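Local coordinates for Serine/threonine-protein kinase PknI (Mycobacterium tuberculosis, PDB 5XLM), which phosphorylates serine and threonine residues of proteins and slows mycobacterial growth within the host, the part described here being its extracellular sensor domain, at residues 34-39 with 66-71; 50-55 with 163-168; 78-83 with 99-104; 132-137 with 150-155. One frame throughout, in Å; residues are numbered along the deposited sequence.

From the N terminus, interaction 1 comes first: it pairs the start of strand 38-51 with strand 62-72 and closes a loop of 26 residues. Interaction 2 uses the far end of strand 38-51, about 29 Å away between centres, and joins it to strand 165-174, so the two contacts cross along the chain. Inside the long loop closed by interaction 2 nest interaction 3, between strands 77-83 and 100-105, and interaction 4, the hairpin of strands 131-140 and 146-154. Backbone bonds join interaction 1 to interaction 3 and interaction 2 to interaction 4, while Met-102 CE packs on Leu-136 O between interactions 3 and 4. All four belong to one curled antiparallel sheet.

Interaction 1. Residues 34-39 with 66-71; sequences VPLDGT and WAFRTS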
loop_
_atom_site.group_PDB
_atom_site.type_symbol
_atom_site.label_atom_id
_atom_site.label_comp_id
_atom_site.label_asym_id
_atom_site.label_seq_id
_atom_site.Cartn_x
_atom_site.Cartn_y
_atom_site.Cartn_z
ATOM N N VAL A 34 13.947 -7.293 -1.102
ATOM C CA VAL A 34 13.627 -7.591 -2.501
ATOM C C VAL A 34 12.893 -6.395 -3.098
ATOM O O VAL A 34 11.893 -5.936 -2.518
ATOM C CB VAL A 34 12.779 -8.862 -2.597
ATOM C CG1 VAL A 34 12.487 -9.199 -4.052
ATOM C CG2 VAL A 34 13.476 -10.023 -1.899
ATOM N N PRO A 35 13.348 -5.846 -4.223
ATOM C CA PRO A 35 12.683 -4.660 -4.775
ATOM C C PRO A 35 11.261 -4.970 -5.213
ATOM O O PRO A 35 10.932 -6.093 -5.601
ATOM C CB PRO A 35 13.568 -4.278 -5.969
ATOM C CG PRO A 35 14.295 -5.532 -6.325
ATOM C CD PRO A 35 14.510 -6.258 -5.028
ATOM N N LEU A 36 10.408 -3.953 -5.132
ATOM C CA LEU A 36 9.021 -4.047 -5.579
ATOM C C LEU A 36 8.962 -3.520 -7.009
ATOM O O LEU A 36 8.909 -2.308 -7.236
ATOM C CB LEU A 36 8.091 -3.268 -4.653
ATOM C CG LEU A 36 8.025 -3.733 -3.194
ATOM C CD1 LEU A 36 7.052 -2.878 -2.393
ATOM C CD2 LEU A 36 7.644 -5.204 -3.113
ATOM N N ASP A 37 8.986 -4.434 -7.977
ATOM C CA ASP A 37 8.906 -4.073 -9.389
ATOM C C ASP A 37 7.965 -5.036 -10.091
ATOM O O ASP A 37 8.159 -6.254 -10.027
ATOM C CB ASP A 37 10.287 -4.093 -10.052
ATOM C CG ASP A 37 11.004 -2.762 -9.943
ATOM O OD1 ASP A 37 11.843 -2.608 -9.030
ATOM O OD2 ASP A 37 10.716 -1.866 -10.765
ATOM N N GLY A 38 6.955 -4.491 -10.764
ATOM C CA GLY A 38 5.970 -5.259 -11.488
ATOM C C GLY A 38 4.571 -4.859 -11.090
ATOM O O GLY A 38 4.356 -3.900 -10.341
ATOM N N THR A 39 3.597 -5.607 -11.601
ATOM C CA THR A 39 2.203 -5.379 -11.251
ATOM C C THR A 39 1.882 -6.086 -9.942
ATOM O O THR A 39 2.145 -7.284 -9.792
ATOM C CB THR A 39 1.277 -5.878 -12.360
ATOM O OG1 THR A 39 1.564 -5.175 -13.575
ATOM C CG2 THR A 39 -0.181 -5.651 -11.977
ATOM N N TRP A 66 -1.740 -2.208 -8.736
ATOM C CA TRP A 66 -0.753 -1.142 -8.728
ATOM C C TRP A 66 0.468 -1.569 -9.528
ATOM O O TRP A 66 0.800 -2.755 -9.600
ATOM C CB TRP A 66 -0.340 -0.781 -7.294
ATOM C CG TRP A 66 -1.491 -0.382 -6.419
ATOM C CD1 TRP A 66 -2.379 -1.213 -5.799
ATOM C CD2 TRP A 66 -1.873 0.951 -6.063
ATOM N NE1 TRP A 66 -3.295 -0.481 -5.084
ATOM C CE2 TRP A 66 -3.005 0.851 -5.227
ATOM C CE3 TRP A 66 -1.368 2.218 -6.369
ATOM C CZ2 TRP A 66 -3.641 1.971 -4.697
ATOM C CZ3 TRP A 66 -2.001 3.330 -5.839
ATOM C CH2 TRP A 66 -3.125 3.199 -5.013
ATOM N N ALA A 67 1.130 -0.588 -10.131
ATOM C CA ALA A 67 2.391 -0.796 -10.831
ATOM C C ALA A 67 3.506 -0.241 -9.953
ATOM O O ALA A 67 3.606 0.974 -9.759
ATOM C CB ALA A 67 2.369 -0.127 -12.203
ATOM N N PHE A 68 4.328 -1.133 -9.411
ATOM C CA PHE A 68 5.393 -0.770 -8.487
ATOM C C PHE A 68 6.727 -0.666 -9.216
ATOM O O PHE A 68 7.028 -1.471 -10.103
ATOM C CB PHE A 68 5.514 -1.800 -7.358
ATOM C CG PHE A 68 4.653 -1.509 -6.161
ATOM C CD1 PHE A 68 5.201 -0.946 -5.020
ATOM C CD2 PHE A 68 3.300 -1.813 -6.169
ATOM C CE1 PHE A 68 4.417 -0.685 -3.911
ATOM C CE2 PHE A 68 2.511 -1.552 -5.063
ATOM C CZ PHE A 68 3.070 -0.988 -3.933
ATOM N N ARG A 69 7.524 0.329 -8.833
ATOM C CA ARG A 69 8.918 0.414 -9.243
ATOM C C ARG A 69 9.739 0.862 -8.040
ATOM O O ARG A 69 9.273 1.660 -7.220
ATOM C CB ARG A 69 9.104 1.371 -10.434
ATOM C CG ARG A 69 9.324 2.818 -10.053
ATOM C CD ARG A 69 9.123 3.768 -11.224
ATOM N NE ARG A 69 10.252 3.805 -12.151
ATOM C CZ ARG A 69 10.147 3.610 -13.461
ATOM N NH1 ARG A 69 8.962 3.370 -14.008
ATOM N NH2 ARG A 69 11.227 3.667 -14.228
ATOM N N THR A 70 10.952 0.328 -7.924
ATOM C CA THR A 70 11.797 0.555 -6.761
ATOM C C THR A 70 13.160 1.068 -7.201
ATOM O O THR A 70 13.722 0.591 -8.190
ATOM C CB THR A 70 11.957 -0.732 -5.935
ATOM O OG1 THR A 70 10.679 -1.139 -5.427
ATOM C CG2 THR A 70 12.909 -0.518 -4.767
ATOM N N SER A 71 13.678 2.053 -6.469
ATOM C CA SER A 71 15.028 2.560 -6.674
ATOM C C SER A 71 15.712 2.687 -5.321
ATOM O O SER A 71 15.143 3.258 -4.383
ATOM C CB SER A 71 15.013 3.911 -7.400
ATOM O OG SER A 71 14.397 4.912 -6.611
#
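Gly-38 and Phe-68 form a hydrogen-bonded antiparallel pair where strand 38-51 of the sensor domain enters the curled sheet beside strand 62-72. Gly-38 N donates to Phe-68 O at 3.1 Å, and Phe-68 N returns a bond to Gly-38 O at 2.9 Å. Thr-39 and Ala-67 follow as a non-hydrogen-bonded pair, and Thr-39 OG1 turns to Asp-177 O. At Gly-38 the backbone takes a positive phi of 128°, a shape that suits a residue without a side chain. Ahead of it, bonds between side chain and backbone, rather than a regular ladder, fasten the incoming loop. Thr-70 OG1 donates to Leu-36 O at 2.8 Å, reaching it from above the carbonyl plane. This OG1 stands beside the backbone N of Thr-70, anti to the carbonyl carbon (chi1 -63°), and CG2 on the other branch lies 4.0 Å from Pro-35 CB. Thr-70 N meets Asp-37 OD1 at 3.3 Å, again from above the plane of the acceptor group; at 138° this bond is bent. Asp-37 OD2 rests against Arg-69 CA. On the face carrying Phe-68, Leu-36 runs side by side with the aromatic ring and points the same way, its CB and CD1 both touching Phe-68 CD1 at 3.7 Å. The ring also meets Tyr-40 edge-to-face, and Leu-36 packs on Trp-109 of strand 108-117. The contact thus changes character along its length: paired amides hold Gly-38, whereas Thr-70, through its hydroxyl and its amide, grips Leu-36 and Asp-37 before the ladder begins, with Leu-36 and Phe-68 packed together on one face of the sheet.

Interaction 2. Residues 50-55 with 163-168; sequences TYDYTP and GAVIRI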
loop_
_atom_site.group_PDB
_atom_site.type_symbol
_atom_site.label_atom_id
_atom_site.label_comp_id
_atom_site.label_asym_id
_atom_site.label_seq_id
_atom_site.Cartn_x
_atom_site.Cartn_y
_atom_site.Cartn_z
ATOM N N THR A 50 -10.298 -3.640 12.820
ATOM C CA THR A 50 -10.340 -3.560 14.273
ATOM C C THR A 50 -10.327 -2.105 14.728
ATOM O O THR A 50 -9.795 -1.226 14.044
ATOM C CB THR A 50 -9.156 -4.302 14.913
ATOM O OG1 THR A 50 -7.929 -3.664 14.536
ATOM C CG2 THR A 50 -9.127 -5.756 14.466
ATOM N N TYR A 51 -10.918 -1.868 15.898
ATOM C CA TYR A 51 -10.961 -0.553 16.540
ATOM C C TYR A 51 -10.310 -0.706 17.911
ATOM O O TYR A 51 -10.952 -1.175 18.857
ATOM C CB TYR A 51 -12.398 -0.047 16.646
ATOM C CG TYR A 51 -12.542 1.374 17.149
ATOM C CD1 TYR A 51 -12.559 2.445 16.264
ATOM C CD2 TYR A 51 -12.679 1.644 18.505
ATOM C CE1 TYR A 51 -12.698 3.746 16.715
ATOM C CE2 TYR A 51 -12.819 2.943 18.968
ATOM C CZ TYR A 51 -12.831 3.989 18.067
ATOM O OH TYR A 51 -12.967 5.284 18.517
ATOM N N ASP A 52 -9.039 -0.309 18.015
ATOM C CA ASP A 52 -8.221 -0.561 19.205
ATOM C C ASP A 52 -8.183 -2.056 19.531
ATOM O O ASP A 52 -8.512 -2.485 20.638
ATOM C CB ASP A 52 -8.711 0.254 20.405
ATOM C CG ASP A 52 -8.264 1.703 20.349
ATOM O OD1 ASP A 52 -7.169 1.972 19.811
ATOM O OD2 ASP A 52 -9.005 2.573 20.852
ATOM N N TYR A 53 -7.795 -2.850 18.528
ATOM C CA TYR A 53 -7.647 -4.302 18.617
ATOM C C TYR A 53 -8.977 -5.031 18.792
ATOM O O TYR A 53 -9.021 -6.263 18.711
ATOM C CB TYR A 53 -6.693 -4.687 19.754
ATOM C CG TYR A 53 -5.275 -4.189 19.573
ATOM C CD1 TYR A 53 -4.502 -4.608 18.497
ATOM C CD2 TYR A 53 -4.704 -3.313 20.487
ATOM C CE1 TYR A 53 -3.205 -4.159 18.331
ATOM C CE2 TYR A 53 -3.408 -2.859 20.330
ATOM C CZ TYR A 53 -2.662 -3.286 19.251
ATOM O OH TYR A 53 -1.370 -2.836 19.092
ATOM N N THR A 54 -10.071 -4.293 19.023
ATOM C CA THR A 54 -11.361 -4.973 19.142
ATOM C C THR A 54 -12.032 -5.040 17.775
ATOM O O THR A 54 -12.117 -4.018 17.084
ATOM C CB THR A 54 -12.271 -4.260 20.136
ATOM O OG1 THR A 54 -12.917 -3.151 19.498
ATOM C CG2 THR A 54 -11.462 -3.748 21.323
ATOM N N PRO A 55 -12.512 -6.212 17.357
ATOM C CA PRO A 55 -12.959 -6.379 15.967
ATOM C C PRO A 55 -14.164 -5.513 15.627
ATOM O O PRO A 55 -15.120 -5.411 16.396
ATOM C CB PRO A 55 -13.307 -7.870 15.885
ATOM C CG PRO A 55 -12.554 -8.506 17.007
ATOM C CD PRO A 55 -12.529 -7.483 18.099
ATOM N N GLY A 163 -8.597 9.482 19.075
ATOM C CA GLY A 163 -7.388 8.855 19.572
ATOM C C GLY A 163 -7.245 7.364 19.332
ATOM O O GLY A 163 -6.210 6.782 19.668
ATOM N N ALA A 164 -8.264 6.730 18.759
ATOM C CA ALA A 164 -8.201 5.297 18.520
ATOM C C ALA A 164 -7.318 4.991 17.312
ATOM O O ALA A 164 -6.863 5.884 16.593
ATOM C CB ALA A 164 -9.596 4.722 18.319
ATOM N N VAL A 165 -7.075 3.701 17.096
ATOM C CA VAL A 165 -6.229 3.221 16.008
ATOM C C VAL A 165 -6.991 2.127 15.274
ATOM O O VAL A 165 -7.246 1.056 15.839
ATOM C CB VAL A 165 -4.878 2.695 16.509
ATOM C CG1 VAL A 165 -4.061 2.152 15.345
ATOM C CG2 VAL A 165 -4.115 3.789 17.234
ATOM N N ILE A 166 -7.346 2.386 14.020
ATOM C CA ILE A 166 -8.042 1.413 13.186
ATOM C C ILE A 166 -7.013 0.630 12.383
ATOM O O ILE A 166 -6.174 1.217 11.689
ATOM C CB ILE A 166 -9.050 2.107 12.256
ATOM C CG1 ILE A 166 -9.997 2.995 13.064
ATOM C CG2 ILE A 166 -9.828 1.075 11.463
ATOM C CD1 ILE A 166 -11.026 3.713 12.220
ATOM N N ARG A 167 -7.078 -0.695 12.471
ATOM C CA ARG A 167 -6.149 -1.580 11.784
ATOM C C ARG A 167 -6.921 -2.482 10.834
ATOM O O ARG A 167 -7.914 -3.101 11.228
ATOM C CB ARG A 167 -5.344 -2.418 12.780
ATOM C CG ARG A 167 -4.413 -1.596 13.656
ATOM C CD ARG A 167 -3.641 -2.472 14.627
ATOM N NE ARG A 167 -2.798 -1.684 15.519
ATOM C CZ ARG A 167 -3.218 -1.150 16.661
ATOM N NH1 ARG A 167 -4.474 -1.317 17.051
ATOM N NH2 ARG A 167 -2.386 -0.446 17.415
ATOM N N ILE A 168 -6.463 -2.547 9.585
ATOM C CA ILE A 168 -7.091 -3.363 8.555
ATOM C C ILE A 168 -6.004 -4.226 7.927
ATOM O O ILE A 168 -5.065 -3.694 7.328
ATOM C CB ILE A 168 -7.787 -2.514 7.479
ATOM C CG1 ILE A 168 -8.691 -1.464 8.127
ATOM C CG2 ILE A 168 -8.592 -3.400 6.547
ATOM C CD1 ILE A 168 -8.850 -0.200 7.311
HETATM O O HOH W 1 -4.541 0.154 19.306
#
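Arg-167 lays its guanidinium flat on the ring of Tyr-53, the planes 6° apart and the centres 3.9 Å apart, in an off-centre cation-pi stack. NH1 sits over the centre of the ring, and NH2 passes 3.1 Å from Tyr-53 OH without a hydrogen bond. Val-165 CG1 lies over the opposite face of the guanidinium, which is thereby sandwiched. At its edge, in plane, a water accepts from Arg-167 NH1 at 2.7 Å and donates to Asp-52 OD1, bridging two opposite charges that do not touch. The same OD1 takes the amide of Val-165 at 3.2 Å from above the carboxylate plane, while Asp-52 N donates to Val-165 O at 3.1 Å. On the face carrying Tyr-51, Ala-164 CB sits over the aromatic ring in a CH-pi contact, 3.3 Å from Tyr-51 CZ. A type I' turn from Tyr-51 to Thr-54 positions these groups, and both the amide and the hydroxyl of Thr-54 grip Tyr-51 O. Behind the turn, Thr-50 and Arg-167 exchange backbone bonds, Thr-50 N to Arg-167 O at 2.9 Å. The contact therefore joins the end of strand 38-51 to the start of strand 165-174, whose other side bonds to strand 146-154 through Ile-166 and Val-152; Phe-118 packs on Ile-166.

Interaction 3. Residues 78-83 with 99-104; sequences LAAATM and PFLMQF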
loop_
_atom_site.group_PDB
_atom_site.type_symbol
_atom_site.label_atom_id
_atom_site.label_comp_id
_atom_site.label_asym_id
_atom_site.label_seq_id
_atom_site.Cartn_x
_atom_site.Cartn_y
_atom_site.Cartn_z
ATOM N N LEU A 78 13.347 3.047 -1.907
ATOM C CA LEU A 78 12.038 3.662 -2.056
ATOM C C LEU A 78 11.259 2.957 -3.155
ATOM O O LEU A 78 11.835 2.468 -4.132
ATOM C CB LEU A 78 12.153 5.151 -2.389
ATOM C CG LEU A 78 12.878 6.038 -1.382
ATOM C CD1 LEU A 78 12.959 7.458 -1.912
ATOM C CD2 LEU A 78 12.175 6.005 -0.039
ATOM N N ALA A 79 9.940 2.921 -2.994
ATOM C CA ALA A 79 9.053 2.307 -3.967
ATOM C C ALA A 79 7.918 3.270 -4.269
ATOM O O ALA A 79 7.321 3.840 -3.350
ATOM C CB ALA A 79 8.499 0.975 -3.451
ATOM N N ALA A 80 7.633 3.456 -5.551
ATOM C CA ALA A 80 6.518 4.267 -6.005
ATOM C C ALA A 80 5.494 3.369 -6.679
ATOM O O ALA A 80 5.856 2.446 -7.415
ATOM C CB ALA A 80 6.985 5.354 -6.973
ATOM N N ALA A 81 4.219 3.633 -6.421
ATOM C CA ALA A 81 3.144 2.809 -6.953
ATOM C C ALA A 81 2.079 3.696 -7.579
ATOM O O ALA A 81 1.554 4.601 -6.919
ATOM C CB ALA A 81 2.525 1.934 -5.857
ATOM N N THR A 82 1.766 3.438 -8.847
ATOM C CA THR A 82 0.687 4.128 -9.535
ATOM C C THR A 82 -0.472 3.161 -9.728
ATOM O O THR A 82 -0.264 1.987 -10.048
ATOM C CB THR A 82 1.150 4.714 -10.874
ATOM O OG1 THR A 82 0.033 5.334 -11.534
ATOM C CG2 THR A 82 1.748 3.636 -11.772
ATOM N N MET A 83 -1.687 3.654 -9.514
ATOM C CA MET A 83 -2.858 2.789 -9.515
ATOM C C MET A 83 -3.259 2.412 -10.935
ATOM O O MET A 83 -3.270 3.250 -11.841
ATOM C CB MET A 83 -4.025 3.475 -8.810
ATOM C CG MET A 83 -5.161 2.542 -8.440
ATOM S SD MET A 83 -6.430 3.382 -7.473
ATOM C CE MET A 83 -7.518 2.022 -7.060
ATOM N N PRO A 99 0.403 8.923 -7.314
ATOM C CA PRO A 99 1.157 7.771 -6.814
ATOM C C PRO A 99 1.566 7.964 -5.363
ATOM O O PRO A 99 1.869 9.074 -4.921
ATOM C CB PRO A 99 2.380 7.728 -7.735
ATOM C CG PRO A 99 2.578 9.160 -8.136
ATOM C CD PRO A 99 1.191 9.742 -8.253
ATOM N N PHE A 100 1.568 6.865 -4.617
ATOM C CA PHE A 100 2.030 6.878 -3.238
ATOM C C PHE A 100 3.384 6.187 -3.146
ATOM O O PHE A 100 3.734 5.341 -3.973
ATOM C CB PHE A 100 1.009 6.220 -2.294
ATOM C CG PHE A 100 1.002 4.713 -2.335
ATOM C CD1 PHE A 100 0.240 4.034 -3.271
ATOM C CD2 PHE A 100 1.729 3.979 -1.412
ATOM C CE1 PHE A 100 0.221 2.650 -3.298
ATOM C CE2 PHE A 100 1.717 2.596 -1.438
ATOM C CZ PHE A 100 0.961 1.931 -2.382
ATOM N N LEU A 101 4.150 6.572 -2.131
ATOM C CA LEU A 101 5.530 6.139 -1.985
ATOM C C LEU A 101 5.676 5.272 -0.743
ATOM O O LEU A 101 5.008 5.503 0.268
ATOM C CB LEU A 101 6.470 7.346 -1.893
ATOM C CG LEU A 101 6.185 8.474 -2.889
ATOM C CD1 LEU A 101 7.090 9.670 -2.635
ATOM C CD2 LEU A 101 6.336 7.982 -4.324
ATOM N N MET A 102 6.551 4.274 -0.825
ATOM C CA MET A 102 6.881 3.436 0.318
ATOM C C MET A 102 8.388 3.416 0.518
ATOM O O MET A 102 9.154 3.386 -0.451
ATOM C CB MET A 102 6.356 2.006 0.150
ATOM C CG MET A 102 4.877 1.923 -0.158
ATOM S SD MET A 102 4.211 0.260 0.021
ATOM C CE MET A 102 4.106 0.130 1.804
ATOM N N GLN A 103 8.804 3.441 1.779
ATOM C CA GLN A 103 10.209 3.390 2.155
ATOM C C GLN A 103 10.444 2.140 2.988
ATOM O O GLN A 103 9.705 1.881 3.944
ATOM C CB GLN A 103 10.612 4.642 2.940
ATOM C CG GLN A 103 12.064 4.667 3.378
ATOM C CD GLN A 103 12.461 6.000 3.985
ATOM O OE1 GLN A 103 11.670 6.946 4.012
ATOM N NE2 GLN A 103 13.693 6.081 4.476
ATOM N N PHE A 104 11.456 1.359 2.620
ATOM C CA PHE A 104 11.787 0.167 3.385
ATOM C C PHE A 104 12.656 0.543 4.576
ATOM O O PHE A 104 13.658 1.253 4.432
ATOM C CB PHE A 104 12.502 -0.870 2.522
ATOM C CG PHE A 104 12.568 -2.234 3.156
ATOM C CD1 PHE A 104 11.521 -3.126 3.013
ATOM C CD2 PHE A 104 13.670 -2.619 3.906
ATOM C CE1 PHE A 104 11.567 -4.380 3.598
ATOM C CE2 PHE A 104 13.726 -3.875 4.493
ATOM C CZ PHE A 104 12.671 -4.757 4.340
#
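Ala-81 sets its CB against the ring of Phe-100, touching CE1 at 3.5 Å and lying nearly as close to CZ, where strand 77-83 pairs with strand 100-105. Ala-81, Leu-78 and Ala-79 bury the largest areas in this pairing. Phe-100 CG sits between its own backbone N and carbonyl carbon (chi1 77°), and the ring beyond it reaches Ala-81 CB obliquely. The same two residues are a hydrogen-bonded pair: Ala-81 N donates to Phe-100 O at 3.0 Å, and Phe-100 N donates to Ala-81 O at 3.2 Å. Ala-79 is held more tightly. Its N and O each bond to Met-102, to O and N respectively, at 2.7 Å, with both donors in the carbonyl planes. Its CB shares a face with Met-102 CB and those of Ala-81 and Phe-100, and Trp-109 of strand 108-117 touches both Ala-79 and Met-102. Leu-78 works on the other face: its CD2 packs at 3.6 Å on Gln-103 CB and also meets CG, the two side chains lying side by side and pointing the same way. Next along that face, Ala-80 CB meets Leu-101 CD2 at 3.8 Å. Small alanines opposite large residues thus characterise the middle of the ladder. Phe-100 further meets Trp-66 edge-to-face, linking this pair of strands to strand 62-72. The two strands follow each other in the chain, joined by a long connection without helix or strand, as one step of an up-and-down antiparallel meander that curls until strand 165-174 meets strand 38-51.

Interaction 4. Residues 132-137 with 150-155; sequences TTQLLA and MVVTVH
Gln-134 extends its side chain beside Val-152, both pointing the same way, with Gln-134 CG 3.7 Å from Val-152 CG1 and the amide carbon against both valine methyls. At the tip, Gln-134 OE1 meets Met-150 CE at 3.2 Å, while NE2 makes a weak bond to Thr-132 OG1, whose stronger partner is Val-116 O of strand 108-117. On the other face, Leu-135 lies alongside Val-151; its CG stands between the backbone N and carbonyl carbon (chi1 54°), and from there the CD1 branch reaches Val-151 CB at 3.9 Å. Thr-133 and Thr-153 also run side by side there, Thr-133 OG1 resting 3.4 Å from Thr-153 CB. A water ties the two threonines, donating to Thr-133 O at 2.8 Å and hydrogen-bonded to Thr-153 OG1. The main chains are held by four bonds: Thr-133 with Thr-153, and Leu-135 with Val-151, each pair bonding in both directions, at 2.9 Å for Thr-133 N to Thr-153 O. Strand 108-117 flanks one side of this ladder and strand 165-174 the other. The arrangement is a regular antiparallel beta hairpin, two successive strands set inside the continuous meander of the sensor domain.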
loop_
_atom_site.group_PDB
_atom_site.type_symbol
_atom_site.label_atom_id
_atom_site.label_comp_id
_atom_site.label_asym_id
_atom_site.label_seq_id
_atom_site.Cartn_x
_atom_site.Cartn_y
_atom_site.Cartn_z
ATOM N N THR A 132 -7.432 12.141 10.395
ATOM C CA THR A 132 -6.706 10.925 10.725
ATOM C C THR A 132 -5.375 10.900 9.987
ATOM O O THR A 132 -5.142 11.668 9.052
ATOM C CB THR A 132 -7.504 9.659 10.363
ATOM O OG1 THR A 132 -7.585 9.534 8.937
ATOM C CG2 THR A 132 -8.913 9.715 10.932
ATOM N N THR A 133 -4.499 10.002 10.427
ATOM C CA THR A 133 -3.294 9.643 9.691
ATOM C C THR A 133 -3.436 8.205 9.217
ATOM O O THR A 133 -3.720 7.308 10.020
ATOM C CB THR A 133 -2.034 9.793 10.547
ATOM O OG1 THR A 133 -2.068 8.848 11.624
ATOM C CG2 THR A 133 -1.931 11.202 11.110
ATOM N N GLN A 134 -3.254 7.990 7.920
ATOM C CA GLN A 134 -3.404 6.673 7.319
ATOM C C GLN A 134 -2.121 6.290 6.599
ATOM O O GLN A 134 -1.541 7.100 5.869
ATOM C CB GLN A 134 -4.589 6.642 6.349
ATOM C CG GLN A 134 -5.874 7.173 6.957
ATOM C CD GLN A 134 -7.094 6.877 6.108
ATOM O OE1 GLN A 134 -6.989 6.287 5.032
ATOM N NE2 GLN A 134 -8.264 7.285 6.592
ATOM N N LEU A 135 -1.677 5.057 6.821
ATOM C CA LEU A 135 -0.481 4.551 6.167
ATOM C C LEU A 135 -0.654 3.067 5.894
ATOM O O LEU A 135 -1.482 2.392 6.513
ATOM C CB LEU A 135 0.779 4.805 7.011
ATOM C CG LEU A 135 0.843 4.328 8.467
ATOM C CD1 LEU A 135 1.198 2.849 8.583
ATOM C CD2 LEU A 135 1.842 5.175 9.241
ATOM N N LEU A 136 0.146 2.565 4.960
ATOM C CA LEU A 136 0.181 1.150 4.619
ATOM C C LEU A 136 1.537 0.578 5.005
ATOM O O LEU A 136 2.579 1.145 4.658
ATOM C CB LEU A 136 -0.077 0.937 3.127
ATOM C CG LEU A 136 -0.108 -0.519 2.661
ATOM C CD1 LEU A 136 -1.206 -1.284 3.381
ATOM C CD2 LEU A 136 -0.289 -0.605 1.154
ATOM N N ALA A 137 1.522 -0.534 5.731
ATOM C CA ALA A 137 2.732 -1.270 6.063
ATOM C C ALA A 137 2.658 -2.631 5.395
ATOM O O ALA A 137 1.637 -3.318 5.495
ATOM C CB ALA A 137 2.900 -1.423 7.577
ATOM N N MET A 150 -3.202 -1.754 7.047
ATOM C CA MET A 150 -3.453 -0.327 6.928
ATOM C C MET A 150 -3.780 0.218 8.312
ATOM O O MET A 150 -4.642 -0.326 9.010
ATOM C CB MET A 150 -4.597 -0.067 5.948
ATOM C CG MET A 150 -4.835 1.393 5.601
ATOM S SD MET A 150 -5.997 1.544 4.228
ATOM C CE MET A 150 -6.751 3.132 4.572
ATOM N N VAL A 151 -3.077 1.273 8.713
ATOM C CA VAL A 151 -3.183 1.824 10.060
ATOM C C VAL A 151 -3.784 3.218 9.958
ATOM O O VAL A 151 -3.218 4.099 9.296
ATOM C CB VAL A 151 -1.822 1.861 10.770
ATOM C CG1 VAL A 151 -1.971 2.434 12.169
ATOM C CG2 VAL A 151 -1.212 0.467 10.824
ATOM N N VAL A 152 -4.920 3.419 10.616
ATOM C CA VAL A 152 -5.635 4.689 10.606
ATOM C C VAL A 152 -5.723 5.180 12.045
ATOM O O VAL A 152 -6.486 4.630 12.851
ATOM C CB VAL A 152 -7.030 4.555 9.984
ATOM C CG1 VAL A 152 -7.688 5.920 9.867
ATOM C CG2 VAL A 152 -6.943 3.874 8.625
ATOM N N THR A 153 -4.950 6.213 12.368
ATOM C CA THR A 153 -4.926 6.791 13.706
ATOM C C THR A 153 -5.757 8.068 13.724
ATOM O O THR A 153 -5.521 8.977 12.923
ATOM C CB THR A 153 -3.491 7.085 14.146
ATOM O OG1 THR A 153 -2.675 5.931 13.913
ATOM C CG2 THR A 153 -3.451 7.428 15.625
ATOM N N VAL A 154 -6.718 8.136 14.646
ATOM C CA VAL A 154 -7.688 9.225 14.700
ATOM C C VAL A 154 -7.150 10.359 15.562
ATOM O O VAL A 154 -6.551 10.128 16.619
ATOM C CB VAL A 154 -9.041 8.719 15.235
ATOM C CG1 VAL A 154 -10.049 9.850 15.268
ATOM C CG2 VAL A 154 -9.550 7.565 14.386
ATOM N N HIS A 155 -7.373 11.596 15.110
ATOM C CA HIS A 155 -6.908 12.790 15.809
ATOM C C HIS A 155 -8.037 13.752 16.159
ATOM O O HIS A 155 -7.762 14.872 16.605
ATOM C CB HIS A 155 -5.852 13.519 14.970
ATOM C CG HIS A 155 -4.574 12.758 14.809
ATOM N ND1 HIS A 155 -4.522 11.493 14.264
ATOM C CD2 HIS A 155 -3.297 13.087 15.118
ATOM C CE1 HIS A 155 -3.270 11.073 14.250
ATOM N NE2 HIS A 155 -2.507 12.022 14.761
HETATM O O HOH W 2 -1.833 5.573 11.222
#